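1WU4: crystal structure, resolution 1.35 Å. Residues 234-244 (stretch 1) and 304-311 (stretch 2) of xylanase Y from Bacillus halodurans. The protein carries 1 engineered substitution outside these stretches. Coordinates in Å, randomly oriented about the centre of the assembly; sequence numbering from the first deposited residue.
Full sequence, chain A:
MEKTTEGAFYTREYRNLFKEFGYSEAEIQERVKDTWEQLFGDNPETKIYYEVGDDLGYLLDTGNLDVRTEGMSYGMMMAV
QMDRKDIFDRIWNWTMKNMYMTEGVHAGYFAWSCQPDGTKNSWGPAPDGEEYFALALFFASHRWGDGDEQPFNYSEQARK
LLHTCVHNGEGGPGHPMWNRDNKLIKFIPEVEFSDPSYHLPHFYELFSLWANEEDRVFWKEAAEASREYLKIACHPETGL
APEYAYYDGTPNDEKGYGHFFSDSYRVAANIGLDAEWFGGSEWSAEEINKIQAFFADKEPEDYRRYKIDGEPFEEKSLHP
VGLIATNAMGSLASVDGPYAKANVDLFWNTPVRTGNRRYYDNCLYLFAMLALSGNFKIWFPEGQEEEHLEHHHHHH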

ATOM      1  N   CYS A 234     -15.257  -5.266   6.526  1.00  9.76           N
ATOM      2  CA  CYS A 234     -15.128  -4.420   7.711  1.00 10.18           C
ATOM      3  C   CYS A 234     -16.283  -4.644   8.681  1.00 11.48           C
ATOM      4  O   CYS A 234     -17.448  -4.657   8.276  1.00 12.93           O
ATOM      5  CB  CYS A 234     -15.086  -2.944   7.304  1.00 11.33           C
ATOM      6  SG  CYS A 234     -13.651  -2.485   6.310  1.00 10.84           S
ATOM      7  N   HIS A 235     -15.963  -4.809   9.963  1.00 10.42           N
ATOM      8  CA  HIS A 235     -16.994  -5.025  10.976  1.00 11.13           C
ATOM      9  C   HIS A 235     -17.970  -3.853  10.938  1.00 10.51           C
ATOM     10  O   HIS A 235     -17.557  -2.694  10.911  1.00 11.26           O
ATOM     11  CB  HIS A 235     -16.360  -5.156  12.363  1.00 11.72           C
ATOM     12  CG  HIS A 235     -17.308  -5.641  13.412  1.00 12.38           C
ATOM     13  ND1 HIS A 235     -18.146  -4.796  14.108  1.00 14.34           N
ATOM     14  CD2 HIS A 235     -17.590  -6.891  13.846  1.00 13.39           C
ATOM     15  CE1 HIS A 235     -18.904  -5.507  14.925  1.00 12.62           C
ATOM     16  NE2 HIS A 235     -18.587  -6.781  14.784  1.00 14.71           N
ATOM     17  N   PRO A 236     -19.284  -4.139  10.945  1.00 11.84           N
ATOM     18  CA  PRO A 236     -20.302  -3.086  10.895  1.00 14.30           C
ATOM     19  C   PRO A 236     -20.331  -2.078  12.036  1.00 11.94           C
ATOM     20  O   PRO A 236     -20.815  -0.962  11.855  1.00 14.40           O
ATOM     21  CB  PRO A 236     -21.603  -3.874  10.781  1.00 16.45           C
ATOM     22  CG  PRO A 236     -21.307  -5.108  11.556  1.00 18.05           C
ATOM     23  CD  PRO A 236     -19.910  -5.466  11.089  1.00 11.61           C
ATOM     24  N   GLU A 237     -19.817  -2.456  13.199  1.00 12.28           N
ATOM     25  CA  GLU A 237     -19.823  -1.551  14.344  1.00 12.65           C
ATOM     26  C   GLU A 237     -18.490  -0.847  14.584  1.00 12.62           C
ATOM     27  O   GLU A 237     -18.444   0.371  14.768  1.00 12.50           O
ATOM     28  CB  GLU A 237     -20.223  -2.311  15.612  1.00 16.61           C
ATOM     29  CG  GLU A 237     -21.510  -3.108  15.481  1.00 24.67           C
ATOM     30  CD  GLU A 237     -22.677  -2.263  15.015  1.00 27.45           C
ATOM     31  OE1 GLU A 237     -22.986  -1.256  15.687  1.00 31.78           O
ATOM     32  OE2 GLU A 237     -23.287  -2.605  13.978  1.00 31.71           O
ATOM     33  N   THR A 238     -17.406  -1.616  14.570  1.00 11.84           N
ATOM     34  CA  THR A 238     -16.069  -1.081  14.821  1.00 12.04           C
ATOM     35  C   THR A 238     -15.344  -0.603  13.572  1.00 11.18           C
ATOM     36  O   THR A 238     -14.430   0.218  13.660  1.00 11.73           O
ATOM     37  CB  THR A 238     -15.168  -2.136  15.449  1.00 11.17           C
ATOM     38  OG1 THR A 238     -14.952  -3.181  14.493  1.00 11.12           O
ATOM     39  CG2 THR A 238     -15.812  -2.721  16.698  1.00 12.10           C
ATOM     40  N   GLY A 239     -15.735  -1.140  12.421  1.00 10.94           N
ATOM     41  CA  GLY A 239     -15.092  -0.775  11.171  1.00  9.96           C
ATOM     42  C   GLY A 239     -13.784  -1.523  10.963  1.00  9.15           C
ATOM     43  O   GLY A 239     -13.122  -1.339   9.943  1.00 10.57           O
ATOM     44  N   LEU A 240     -13.423  -2.382  11.913  1.00  9.72           N
ATOM     45  CA  LEU A 240     -12.172  -3.136  11.831  1.00  8.42           C
ATOM     46  C   LEU A 240     -12.231  -4.299  10.844  1.00  9.73           C
ATOM     47  O   LEU A 240     -13.194  -5.064  10.826  1.00 10.17           O
ATOM     48  CB  LEU A 240     -11.790  -3.671  13.216  1.00 10.13           C
ATOM     49  CG  LEU A 240     -11.689  -2.648  14.352  1.00  8.80           C
ATOM     50  CD1 LEU A 240     -11.311  -3.373  15.634  1.00 12.31           C
ATOM     51  CD2 LEU A 240     -10.662  -1.575  14.019  1.00 10.46           C
ATOM     52  N   ALA A 241     -11.186  -4.428  10.030  1.00  9.05           N
ATOM     53  CA  ALA A 241     -11.102  -5.502   9.045  1.00  8.97           C
ATOM     54  C   ALA A 241     -10.037  -6.511   9.460  1.00  8.33           C
ATOM     55  O   ALA A 241      -9.026  -6.146  10.060  1.00 10.23           O
ATOM     56  CB  ALA A 241     -10.758  -4.928   7.671  1.00 10.01           C
ATOM     57  N   PRO A 242     -10.257  -7.797   9.150  1.00  8.78           N
ATOM     58  CA  PRO A 242      -9.301  -8.852   9.494  1.00 10.02           C
ATOM     59  C   PRO A 242      -8.120  -8.805   8.531  1.00  7.97           C
ATOM     60  O   PRO A 242      -8.216  -8.204   7.458  1.00  9.15           O
ATOM     61  CB  PRO A 242     -10.123 -10.124   9.326  1.00 10.61           C
ATOM     62  CG  PRO A 242     -11.006  -9.776   8.156  1.00 11.00           C
ATOM     63  CD  PRO A 242     -11.453  -8.365   8.497  1.00  9.82           C
ATOM     64  N   GLU A 243      -7.009  -9.427   8.908  1.00  7.92           N
ATOM     65  CA  GLU A 243      -5.843  -9.450   8.033  1.00  8.89           C
ATOM     66  C   GLU A 243      -6.135 -10.297   6.792  1.00  7.89           C
ATOM     67  O   GLU A 243      -5.874  -9.865   5.670  1.00  8.68           O
ATOM     68  CB  GLU A 243      -4.628  -9.980   8.788  1.00  9.23           C
ATOM     69  CG  GLU A 243      -4.142  -9.023   9.859  1.00  9.29           C
ATOM     70  CD  GLU A 243      -2.869  -9.492  10.520  1.00  9.58           C
ATOM     71  OE1 GLU A 243      -2.922 -10.481  11.282  1.00 11.43           O
ATOM     72  OE2 GLU A 243      -1.813  -8.873  10.270  1.00 11.54           O
ATOM     73  N   TYR A 244      -6.660 -11.503   6.999  1.00  8.18           N
ATOM     74  CA  TYR A 244      -7.042 -12.386   5.893  1.00  8.56           C
ATOM     75  C   TYR A 244      -8.552 -12.588   5.990  1.00  9.17           C
ATOM     76  O   TYR A 244      -9.109 -12.642   7.089  1.00 10.17           O
ATOM     77  CB  TYR A 244      -6.407 -13.776   5.994  1.00  7.97           C
ATOM     78  CG  TYR A 244      -4.902 -13.886   5.869  1.00  8.44           C
ATOM     79  CD1 TYR A 244      -4.089 -12.767   5.683  1.00  9.20           C
ATOM     80  CD2 TYR A 244      -4.291 -15.131   5.992  1.00  9.09           C
ATOM     81  CE1 TYR A 244      -2.690 -12.898   5.632  1.00 10.23           C
ATOM     82  CE2 TYR A 244      -2.913 -15.272   5.943  1.00 10.65           C
ATOM     83  CZ  TYR A 244      -2.119 -14.156   5.768  1.00  8.49           C
ATOM     84  OH  TYR A 244      -0.750 -14.318   5.759  1.00 11.88           O
ATOM     85  N   ARG A 304      -3.855  -2.846  21.122  1.00 10.87           N
ATOM     86  CA  ARG A 304      -3.697  -4.297  21.117  1.00 11.50           C
ATOM     87  C   ARG A 304      -4.086  -4.885  19.776  1.00 10.03           C
ATOM     88  O   ARG A 304      -4.359  -4.170  18.813  1.00 10.54           O
ATOM     89  CB  ARG A 304      -4.640  -4.945  22.137  1.00 13.53           C
ATOM     90  CG  ARG A 304      -4.755  -4.266  23.481  1.00 12.17           C
ATOM     91  CD  ARG A 304      -3.490  -4.417  24.287  1.00 13.38           C
ATOM     92  NE  ARG A 304      -3.669  -3.905  25.641  1.00 15.32           N
ATOM     93  CZ  ARG A 304      -4.360  -4.526  26.594  1.00 16.86           C
ATOM     94  NH1 ARG A 304      -4.939  -5.697  26.347  1.00 17.91           N
ATOM     95  NH2 ARG A 304      -4.480  -3.974  27.794  1.00 19.81           N
ATOM     96  N   ARG A 305      -4.083  -6.212  19.740  1.00 13.06           N
ATOM     97  CA  ARG A 305      -4.570  -6.955  18.596  1.00 10.68           C
ATOM     98  C   ARG A 305      -6.026  -7.049  19.059  1.00  9.91           C
ATOM     99  O   ARG A 305      -6.280  -7.263  20.250  1.00 10.91           O
ATOM    100  CB  ARG A 305      -3.969  -8.364  18.537  1.00 10.71           C
ATOM    101  CG  ARG A 305      -4.575  -9.244  17.436  1.00 10.98           C
ATOM    102  CD  ARG A 305      -4.223 -10.717  17.610  1.00  9.36           C
ATOM    103  NE  ARG A 305      -2.796 -10.990  17.453  1.00  9.59           N
ATOM    104  CZ  ARG A 305      -2.185 -11.183  16.288  1.00 10.67           C
ATOM    105  NH1 ARG A 305      -2.866 -11.134  15.151  1.00 13.09           N
ATOM    106  NH2 ARG A 305      -0.885 -11.443  16.262  1.00 11.20           N
ATOM    107  N   TYR A 306      -6.977  -6.865  18.155  1.00 11.20           N
ATOM    108  CA  TYR A 306      -8.390  -6.943  18.526  1.00  9.99           C
ATOM    109  C   TYR A 306      -9.126  -7.872  17.583  1.00 10.42           C
ATOM    110  O   TYR A 306      -8.768  -7.978  16.408  1.00  9.96           O
ATOM    111  CB  TYR A 306      -9.075  -5.576  18.409  1.00  9.51           C
ATOM    112  CG  TYR A 306      -8.437  -4.450  19.179  1.00 10.36           C
ATOM    113  CD1 TYR A 306      -8.751  -4.225  20.520  1.00 11.60           C
ATOM    114  CD2 TYR A 306      -7.510  -3.609  18.568  1.00 11.48           C
ATOM    115  CE1 TYR A 306      -8.153  -3.188  21.232  1.00 12.20           C
ATOM    116  CE2 TYR A 306      -6.907  -2.576  19.268  1.00 11.98           C
ATOM    117  CZ  TYR A 306      -7.230  -2.371  20.596  1.00 11.10           C
ATOM    118  OH  TYR A 306      -6.609  -1.355  21.283  1.00 13.80           O
ATOM    119  N   LYS A 307     -10.148  -8.553  18.091  1.00 11.16           N
ATOM    120  CA  LYS A 307     -10.975  -9.368  17.213  1.00 10.16           C
ATOM    121  C   LYS A 307     -11.678  -8.239  16.459  1.00 10.85           C
ATOM    122  O   LYS A 307     -11.747  -7.113  16.964  1.00 11.36           O
ATOM    123  CB  LYS A 307     -11.977 -10.199  18.018  1.00 13.74           C
ATOM    124  CG  LYS A 307     -11.309 -11.185  18.963  1.00 15.08           C
ATOM    125  CD  LYS A 307     -12.308 -12.098  19.662  1.00 22.89           C
ATOM    126  CE  LYS A 307     -12.796 -13.201  18.747  1.00 26.62           C
ATOM    127  NZ  LYS A 307     -13.642 -14.180  19.487  1.00 27.22           N
ATOM    128  N   ILE A 308     -12.198  -8.495  15.268  1.00 11.14           N
ATOM    129  CA  ILE A 308     -12.812  -7.392  14.546  1.00 11.26           C
ATOM    130  C   ILE A 308     -14.026  -6.787  15.235  1.00 10.82           C
ATOM    131  O   ILE A 308     -14.412  -5.665  14.925  1.00 11.06           O
ATOM    132  CB  ILE A 308     -13.160  -7.768  13.080  1.00  9.91           C
ATOM    133  CG1 ILE A 308     -14.179  -8.905  13.032  1.00 11.11           C
ATOM    134  CG2 ILE A 308     -11.878  -8.152  12.339  1.00 11.25           C
ATOM    135  CD1 ILE A 308     -14.711  -9.163  11.631  1.00 12.70           C
ATOM    136  N   ASP A 309     -14.618  -7.504  16.185  1.00 11.00           N
ATOM    137  CA  ASP A 309     -15.772  -6.954  16.889  1.00 11.79           C
ATOM    138  C   ASP A 309     -15.336  -6.034  18.030  1.00 13.50           C
ATOM    139  O   ASP A 309     -16.168  -5.492  18.757  1.00 15.17           O
ATOM    140  CB  ASP A 309     -16.684  -8.076  17.409  1.00 12.59           C
ATOM    141  CG  ASP A 309     -16.088  -8.841  18.574  1.00 16.22           C
ATOM    142  OD1 ASP A 309     -14.916  -8.609  18.929  1.00 12.74           O
ATOM    143  OD2 ASP A 309     -16.806  -9.695  19.139  1.00 20.12           O
ATOM    144  N   GLY A 310     -14.024  -5.859  18.185  1.00 11.10           N
ATOM    145  CA  GLY A 310     -13.515  -4.974  19.218  1.00 11.92           C
ATOM    146  C   GLY A 310     -12.919  -5.629  20.449  1.00 12.52           C
ATOM    147  O   GLY A 310     -12.216  -4.967  21.214  1.00 13.61           O
ATOM    148  N   GLU A 311     -13.188  -6.915  20.653  1.00 12.00           N
ATOM    149  CA  GLU A 311     -12.655  -7.613  21.819  1.00 13.46           C
ATOM    150  C   GLU A 311     -11.133  -7.565  21.798  1.00 14.03           C
ATOM    151  O   GLU A 311     -10.502  -7.940  20.809  1.00 13.80           O
ATOM    152  CB  GLU A 311     -13.126  -9.069  21.844  1.00 15.03           C
ATOM    153  CG  GLU A 311     -12.697  -9.821  23.096  1.00 24.21           C
ATOM    154  CD  GLU A 311     -13.225 -11.242  23.139  1.00 25.83           C
ATOM    155  OE1 GLU A 311     -14.459 -11.418  23.052  1.00 29.78           O
ATOM    156  OE2 GLU A 311     -12.409 -12.180  23.265  1.00 33.60           O
TER
HETATM  157  O   HOH W   1      -1.260 -11.766  12.848  1.00 14.57           O

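The contact joins a loop segment to a stretch that begins as strand and goes on as a turn, both in one chain, and buries 388 Å², both sides summed. Ile-308 contributes the largest covered area and touches His-235, Thr-238, Leu-240, Ala-241 and Pro-242.

One direct hydrogen bond crosses between the stretches. The hydroxyl OG1 of Thr-238 donates to the carbonyl O of Ile-308 at 2.6 Å, a short bond. The same OG1 accepts from the backbone N of Leu-240 at 3.1 Å. The hydroxyl thus ties its own loop together while reaching the other stretch. The p rotamer of Thr-238 places OG1 for both roles. Its methyl CG2 lies 3.5 Å from the carbonyl O of Asp-309.

The charged contact is at the other end. Glu-243 OE1 and Arg-305 NH1 form a long salt bridge of 3.9 Å, with OE1 at the edge of the guanidinium, near its plane. Water 1 closes the gap. It donates to Glu-243 OE1 at 2.6 Å and accepts from Arg-305 NH1 at 2.9 Å. Both side chains start sideways, but their ends come nearer to the opposing stretch. Glu-243 OE2 and Arg-305 NE and NH2 are hydrogen-bonded elsewhere in the structure.

The imidazole of His-235 makes a CH-pi contact. Asp-309 CA sits over one face, 3.7 Å from the ring centroid and 22° off the normal. His-235 ND1 accepts from the backbone N of Glu-237 at 3.0 Å. The backbone N of Thr-238 also donates to His-235 ND1, at 3.3 Å. These bonds help hold the ring in place from within its own stretch.

Apolar packing fills the middle. Leu-240 CB lies 4.3 Å from Ile-308 CB, and Leu-240 CD1 lies 4.2 Å from Tyr-306 CB. Pro-242 CD approaches Ile-308 CG2 at 3.9 Å. The isoleucine also packs on main chain: its CB is 3.5 Å from Leu-240 O, and its CG2 is 3.6 Å from Pro-242 N.

Backbone bonds shape both partners. In stretch 1, Gly-239 N donates to His-235 O at 2.8 Å, and His-235 N donates to Leu-240 O at 2.9 Å. In stretch 2, a type I turn runs from Lys-307 to Gly-310, with Gly-310 N donating to Lys-307 O at 2.9 Å. The turn carries Ile-308 and Asp-309 at its centre. At Gly-310, an ideal CB would lie 3.5 Å from Thr-238 CG2, a tight fit. The backbone angles there call for glycine by themselves.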